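Local coordinates for protein serine-tRNA ligase (Naegleria fowleri, PDB 6BLJ) that probably attaches serine to its cognate tRNA in the cytosol, using ATP to activate the amino acid, and here holds AMP in its active site, at residues Y186-M195 against L452-P462. Numbering follows the deposited sequence.
Sequences YKCLKHIDIM and LCCIVENYQTP
Q460 grips the backbone of L189 with both ends of its amide. OE1 takes the L189 N-H on a lone pair (L189 N to Q460 OE1 2.7 Å). NE2 donates to the carbonyl oxygen of the same residue and also to that of E457, three residues earlier. Glutamine suits the place because one planar group both accepts and donates, and these three bonds fix its flip. A water donates to Q460 OE1 and T461 O and accepts from Y186 OH, linking three groups across the contact. Near the end of helix 448-458, the extended chain of E457 brings OE2 to H191 N, 2.8 Å away. This bent bond, on the anti side of OE2, gives an acceptor to an N-H in the first turn of helix 191-197, where no earlier helical carbonyl can serve. E457 OE1 is bound by G397 N.

Two rings receive carbon or sulfur over a face. C453 SG lies 3.8 Å from the centroid of the H191 ring; a chi1 of 51° swings that imidazole over the cysteine. P462 CG makes a CH-pi contact with Y186, proline offering polarised CH groups. Among apolar chains, beta-branched I194 and V456 present broad surfaces that pass in opposite directions, and extended M195 sets its CE methyl against L452, C453 and V456.

Helix segments 191-195 and 452-458 thus pack almost crosswise, at 77°. Strand 436-447 followed by helix 448-458, with R450 in the AMP pocket, is consistent with motif 3 of class II synthetases; the C453 side chain is about 8 Å from the AMP.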
ATOM      1  N   TYR A 186      18.588  -3.433  43.673  1.00 40.94           N
ATOM      2  CA  TYR A 186      18.328  -2.481  42.602  1.00 37.25           C
ATOM      3  C   TYR A 186      17.861  -3.225  41.360  1.00 34.51           C
ATOM      4  O   TYR A 186      18.536  -4.144  40.886  1.00 32.57           O
ATOM      5  CB  TYR A 186      19.582  -1.662  42.297  1.00 42.16           C
ATOM      6  CG  TYR A 186      19.324  -0.543  41.324  1.00 40.46           C
ATOM      7  CD1 TYR A 186      18.874   0.696  41.764  1.00 41.78           C
ATOM      8  CD2 TYR A 186      19.508  -0.730  39.957  1.00 38.06           C
ATOM      9  CE1 TYR A 186      18.617   1.728  40.868  1.00 34.46           C
ATOM     10  CE2 TYR A 186      19.250   0.295  39.048  1.00 36.68           C
ATOM     11  CZ  TYR A 186      18.816   1.521  39.512  1.00 32.49           C
ATOM     12  OH  TYR A 186      18.571   2.540  38.618  1.00 33.73           O
ATOM     13  N   LYS A 187      16.686  -2.857  40.865  1.00 35.75           N
ATOM     14  CA  LYS A 187      16.103  -3.489  39.689  1.00 36.52           C
ATOM     15  C   LYS A 187      16.502  -2.722  38.434  1.00 35.83           C
ATOM     16  O   LYS A 187      16.336  -1.499  38.371  1.00 35.41           O
ATOM     17  CB  LYS A 187      14.580  -3.544  39.820  1.00 31.76           C
ATOM     18  CG  LYS A 187      13.878  -4.140  38.602  1.00 32.67           C
ATOM     19  CD  LYS A 187      12.374  -4.278  38.886  1.00 50.66           C
ATOM     20  CE  LYS A 187      11.620  -4.868  37.696  1.00 52.84           C
ATOM     21  NZ  LYS A 187      10.195  -5.144  38.037  1.00 60.06           N
ATOM     22  N   CYS A 188      17.008  -3.445  37.431  1.00 28.95           N
ATOM     23  CA  CYS A 188      17.429  -2.825  36.178  1.00 28.27           C
ATOM     24  C   CYS A 188      16.277  -2.093  35.503  1.00 33.85           C
ATOM     25  O   CYS A 188      15.165  -2.617  35.413  1.00 30.45           O
ATOM     26  CB  CYS A 188      17.986  -3.879  35.222  1.00 25.04           C
ATOM     27  SG  CYS A 188      19.645  -4.461  35.640  1.00 29.90           S
ATOM     28  N   LEU A 189      16.548  -0.876  35.040  1.00 27.27           N
ATOM     29  CA  LEU A 189      15.579  -0.121  34.256  1.00 29.22           C
ATOM     30  C   LEU A 189      15.602  -0.567  32.793  1.00 32.75           C
ATOM     31  O   LEU A 189      16.584  -1.114  32.299  1.00 23.68           O
ATOM     32  CB  LEU A 189      15.877   1.376  34.329  1.00 27.42           C
ATOM     33  CG  LEU A 189      15.829   2.072  35.692  1.00 29.11           C
ATOM     34  CD1 LEU A 189      16.274   3.514  35.541  1.00 35.01           C
ATOM     35  CD2 LEU A 189      14.406   2.017  36.210  1.00 34.26           C
ATOM     36  N   LYS A 190      14.489  -0.308  32.114  1.00 22.88           N
ATOM     37  CA  LYS A 190      14.305  -0.512  30.682  1.00 24.50           C
ATOM     38  C   LYS A 190      14.958   0.621  29.886  1.00 23.06           C
ATOM     39  O   LYS A 190      15.048   1.757  30.363  1.00 22.04           O
ATOM     40  CB  LYS A 190      12.800  -0.548  30.390  1.00 35.20           C
ATOM     41  CG  LYS A 190      12.354  -1.305  29.167  1.00 48.98           C
ATOM     42  CD  LYS A 190      10.820  -1.414  29.158  1.00 52.49           C
ATOM     43  CE  LYS A 190      10.286  -2.057  30.437  1.00 59.46           C
ATOM     44  NZ  LYS A 190      10.432  -3.546  30.475  1.00 58.96           N
ATOM     45  N   HIS A 191      15.341   0.327  28.633  1.00 20.99           N
ATOM     46  CA  HIS A 191      16.097   1.306  27.839  1.00 25.90           C
ATOM     47  C   HIS A 191      15.391   2.666  27.732  1.00 25.00           C
ATOM     48  O   HIS A 191      16.040   3.710  27.842  1.00 24.21           O
ATOM     49  CB  HIS A 191      16.395   0.742  26.438  1.00 22.13           C
ATOM     50  CG  HIS A 191      15.197   0.193  25.724  1.00 27.93           C
ATOM     51  ND1 HIS A 191      14.322   0.986  25.010  1.00 25.20           N
ATOM     52  CD2 HIS A 191      14.730  -1.074  25.616  1.00 29.78           C
ATOM     53  CE1 HIS A 191      13.365   0.230  24.498  1.00 27.99           C
ATOM     54  NE2 HIS A 191      13.590  -1.024  24.851  1.00 30.66           N
ATOM     55  N   ILE A 192      14.065   2.688  27.533  1.00 23.13           N
ATOM     56  CA  ILE A 192      13.400   3.979  27.307  1.00 23.24           C
ATOM     57  C   ILE A 192      13.507   4.875  28.547  1.00 24.25           C
ATOM     58  O   ILE A 192      13.754   6.084  28.435  1.00 27.93           O
ATOM     59  CB  ILE A 192      11.931   3.790  26.868  1.00 22.54           C
ATOM     60  CG1 ILE A 192      11.310   5.162  26.529  1.00 21.89           C
ATOM     61  CG2 ILE A 192      11.099   3.074  27.952  1.00 22.02           C
ATOM     62  CD1 ILE A 192       9.893   5.071  26.047  1.00 28.16           C
ATOM     63  N   ASP A 193      13.347   4.301  29.745  1.00 27.24           N
ATOM     64  CA  ASP A 193      13.461   5.097  30.969  1.00 23.01           C
ATOM     65  C   ASP A 193      14.883   5.586  31.177  1.00 23.99           C
ATOM     66  O   ASP A 193      15.099   6.742  31.557  1.00 26.48           O
ATOM     67  CB  ASP A 193      12.998   4.283  32.175  1.00 27.94           C
ATOM     68  CG  ASP A 193      11.537   3.895  32.079  1.00 41.26           C
ATOM     69  OD1 ASP A 193      10.717   4.800  31.834  1.00 47.72           O
ATOM     70  OD2 ASP A 193      11.212   2.699  32.210  1.00 44.42           O
ATOM     71  N   ILE A 194      15.863   4.722  30.912  1.00 23.55           N
ATOM     72  CA  ILE A 194      17.266   5.114  31.023  1.00 23.08           C
ATOM     73  C   ILE A 194      17.568   6.282  30.093  1.00 22.85           C
ATOM     74  O   ILE A 194      18.154   7.292  30.507  1.00 25.25           O
ATOM     75  CB  ILE A 194      18.177   3.910  30.717  1.00 25.62           C
ATOM     76  CG1 ILE A 194      17.982   2.822  31.776  1.00 29.31           C
ATOM     77  CG2 ILE A 194      19.614   4.362  30.646  1.00 23.43           C
ATOM     78  CD1 ILE A 194      18.635   1.486  31.424  1.00 25.14           C
ATOM     79  N   MET A 195      17.180   6.161  28.817  1.00 22.10           N
ATOM     80  CA  MET A 195      17.516   7.206  27.848  1.00 28.28           C
ATOM     81  C   MET A 195      16.831   8.527  28.192  1.00 25.32           C
ATOM     82  O   MET A 195      17.424   9.602  28.038  1.00 24.98           O
ATOM     83  CB  MET A 195      17.136   6.762  26.432  1.00 21.10           C
ATOM     84  CG  MET A 195      17.973   5.598  25.927  1.00 22.16           C
ATOM     85  SD  MET A 195      17.608   5.185  24.207  1.00 25.26           S
ATOM     86  CE  MET A 195      18.852   3.919  23.935  1.00 22.59           C
ATOM     87  N   LEU A 452      22.099   0.334  21.007  1.00 20.62           N
ATOM     88  CA  LEU A 452      22.135   1.341  22.076  1.00 23.98           C
ATOM     89  C   LEU A 452      21.169   1.000  23.209  1.00 19.48           C
ATOM     90  O   LEU A 452      21.502   1.180  24.384  1.00 25.33           O
ATOM     91  CB  LEU A 452      21.795   2.744  21.547  1.00 21.18           C
ATOM     92  CG  LEU A 452      22.776   3.563  20.693  1.00 32.52           C
ATOM     93  CD1 LEU A 452      22.115   4.892  20.303  1.00 28.52           C
ATOM     94  CD2 LEU A 452      24.120   3.807  21.422  1.00 22.22           C
ATOM     95  N   CYS A 453      19.958   0.535  22.880  1.00 19.72           N
ATOM     96  CA  CYS A 453      19.049   0.044  23.923  1.00 19.78           C
ATOM     97  C   CYS A 453      19.701  -1.048  24.771  1.00 23.85           C
ATOM     98  O   CYS A 453      19.550  -1.078  25.998  1.00 23.96           O
ATOM     99  CB  CYS A 453      17.775  -0.505  23.287  1.00 23.19           C
ATOM    100  SG  CYS A 453      16.765   0.760  22.486  1.00 24.87           S
ATOM    101  N   CYS A 454      20.364  -2.000  24.116  1.00 20.81           N
ATOM    102  CA  CYS A 454      20.989  -3.106  24.832  1.00 23.12           C
ATOM    103  C   CYS A 454      22.163  -2.625  25.673  1.00 21.72           C
ATOM    104  O   CYS A 454      22.360  -3.090  26.801  1.00 23.88           O
ATOM    105  CB  CYS A 454      21.437  -4.169  23.832  1.00 26.18           C
ATOM    106  SG  CYS A 454      21.944  -5.726  24.590  1.00 27.04           S
ATOM    107  N   ILE A 455      22.967  -1.702  25.138  1.00 23.56           N
ATOM    108  CA  ILE A 455      24.102  -1.185  25.899  1.00 22.82           C
ATOM    109  C   ILE A 455      23.623  -0.473  27.156  1.00 23.51           C
ATOM    110  O   ILE A 455      24.121  -0.727  28.256  1.00 26.18           O
ATOM    111  CB  ILE A 455      24.961  -0.255  25.027  1.00 27.39           C
ATOM    112  CG1 ILE A 455      25.724  -1.061  23.971  1.00 28.06           C
ATOM    113  CG2 ILE A 455      25.923   0.583  25.905  1.00 25.80           C
ATOM    114  CD1 ILE A 455      26.491  -0.186  22.979  1.00 25.91           C
ATOM    115  N   VAL A 456      22.641   0.428  27.020  1.00 21.83           N
ATOM    116  CA  VAL A 456      22.307   1.238  28.191  1.00 24.46           C
ATOM    117  C   VAL A 456      21.705   0.369  29.294  1.00 25.22           C
ATOM    118  O   VAL A 456      21.908   0.653  30.481  1.00 25.17           O
ATOM    119  CB  VAL A 456      21.394   2.432  27.813  1.00 28.26           C
ATOM    120  CG1 VAL A 456      22.080   3.347  26.761  1.00 21.37           C
ATOM    121  CG2 VAL A 456      20.005   1.990  27.367  1.00 21.00           C
ATOM    122  N   GLU A 457      20.987  -0.713  28.938  1.00 21.77           N
ATOM    123  CA  GLU A 457      20.457  -1.612  29.967  1.00 24.25           C
ATOM    124  C   GLU A 457      21.558  -2.418  30.647  1.00 28.07           C
ATOM    125  O   GLU A 457      21.532  -2.608  31.867  1.00 26.72           O
ATOM    126  CB  GLU A 457      19.411  -2.559  29.383  1.00 24.16           C
ATOM    127  CG  GLU A 457      18.069  -1.873  29.076  1.00 21.31           C
ATOM    128  CD  GLU A 457      16.949  -2.871  28.801  1.00 29.68           C
ATOM    129  OE1 GLU A 457      17.137  -4.097  29.014  1.00 23.85           O
ATOM    130  OE2 GLU A 457      15.880  -2.421  28.349  1.00 23.00           O
ATOM    131  N   ASN A 458      22.533  -2.905  29.884  1.00 22.64           N
ATOM    132  CA  ASN A 458      23.556  -3.742  30.500  1.00 30.41           C
ATOM    133  C   ASN A 458      24.609  -2.943  31.258  1.00 31.30           C
ATOM    134  O   ASN A 458      25.236  -3.497  32.169  1.00 29.56           O
ATOM    135  CB  ASN A 458      24.227  -4.610  29.439  1.00 24.96           C
ATOM    136  CG  ASN A 458      23.370  -5.794  29.058  1.00 29.08           C
ATOM    137  OD1 ASN A 458      23.287  -6.777  29.795  1.00 25.89           O
ATOM    138  ND2 ASN A 458      22.675  -5.682  27.928  1.00 22.68           N
ATOM    139  N   TYR A 459      24.794  -1.662  30.926  1.00 25.60           N
ATOM    140  CA  TYR A 459      25.826  -0.825  31.542  1.00 26.94           C
ATOM    141  C   TYR A 459      25.244   0.222  32.491  1.00 30.05           C
ATOM    142  O   TYR A 459      25.966   1.133  32.917  1.00 31.09           O
ATOM    143  CB  TYR A 459      26.671  -0.146  30.449  1.00 27.81           C
ATOM    144  CG  TYR A 459      27.673  -1.097  29.828  1.00 33.61           C
ATOM    145  CD1 TYR A 459      28.981  -1.172  30.302  1.00 38.95           C
ATOM    146  CD2 TYR A 459      27.301  -1.957  28.783  1.00 27.62           C
ATOM    147  CE1 TYR A 459      29.917  -2.066  29.745  1.00 38.80           C
ATOM    148  CE2 TYR A 459      28.230  -2.865  28.229  1.00 30.38           C
ATOM    149  CZ  TYR A 459      29.535  -2.908  28.720  1.00 34.22           C
ATOM    150  OH  TYR A 459      30.463  -3.782  28.193  1.00 25.23           O
ATOM    151  N   GLN A 460      23.962   0.114  32.836  1.00 27.26           N
ATOM    152  CA  GLN A 460      23.339   1.082  33.726  1.00 27.54           C
ATOM    153  C   GLN A 460      23.886   0.944  35.145  1.00 29.29           C
ATOM    154  O   GLN A 460      24.339  -0.124  35.561  1.00 26.71           O
ATOM    155  CB  GLN A 460      21.818   0.896  33.729  1.00 24.83           C
ATOM    156  CG  GLN A 460      21.352  -0.410  34.367  1.00 25.04           C
ATOM    157  CD  GLN A 460      19.838  -0.586  34.319  1.00 28.03           C
ATOM    158  OE1 GLN A 460      19.088   0.121  35.007  1.00 30.18           O
ATOM    159  NE2 GLN A 460      19.380  -1.507  33.476  1.00 25.96           N
ATOM    160  N   THR A 461      23.864   2.048  35.872  1.00 26.98           N
ATOM    161  CA  THR A 461      24.110   2.089  37.307  1.00 30.16           C
ATOM    162  C   THR A 461      22.976   2.894  37.916  1.00 29.36           C
ATOM    163  O   THR A 461      22.142   3.442  37.189  1.00 29.59           O
ATOM    164  CB  THR A 461      25.462   2.746  37.627  1.00 34.71           C
ATOM    165  OG1 THR A 461      25.322   4.171  37.577  1.00 31.20           O
ATOM    166  CG2 THR A 461      26.529   2.307  36.621  1.00 37.64           C
ATOM    167  N   PRO A 462      22.901   3.001  39.250  1.00 34.02           N
ATOM    168  CA  PRO A 462      21.890   3.910  39.823  1.00 35.61           C
ATOM    169  C   PRO A 462      22.108   5.364  39.448  1.00 36.42           C
ATOM    170  O   PRO A 462      21.182   6.168  39.606  1.00 37.47           O
ATOM    171  CB  PRO A 462      22.038   3.704  41.338  1.00 37.76           C
ATOM    172  CG  PRO A 462      22.619   2.318  41.470  1.00 41.22           C
ATOM    173  CD  PRO A 462      23.547   2.182  40.297  1.00 33.50           C
TER
HETATM  174  O   HOH W   1      19.695   2.612  36.366  1.00 30.88           O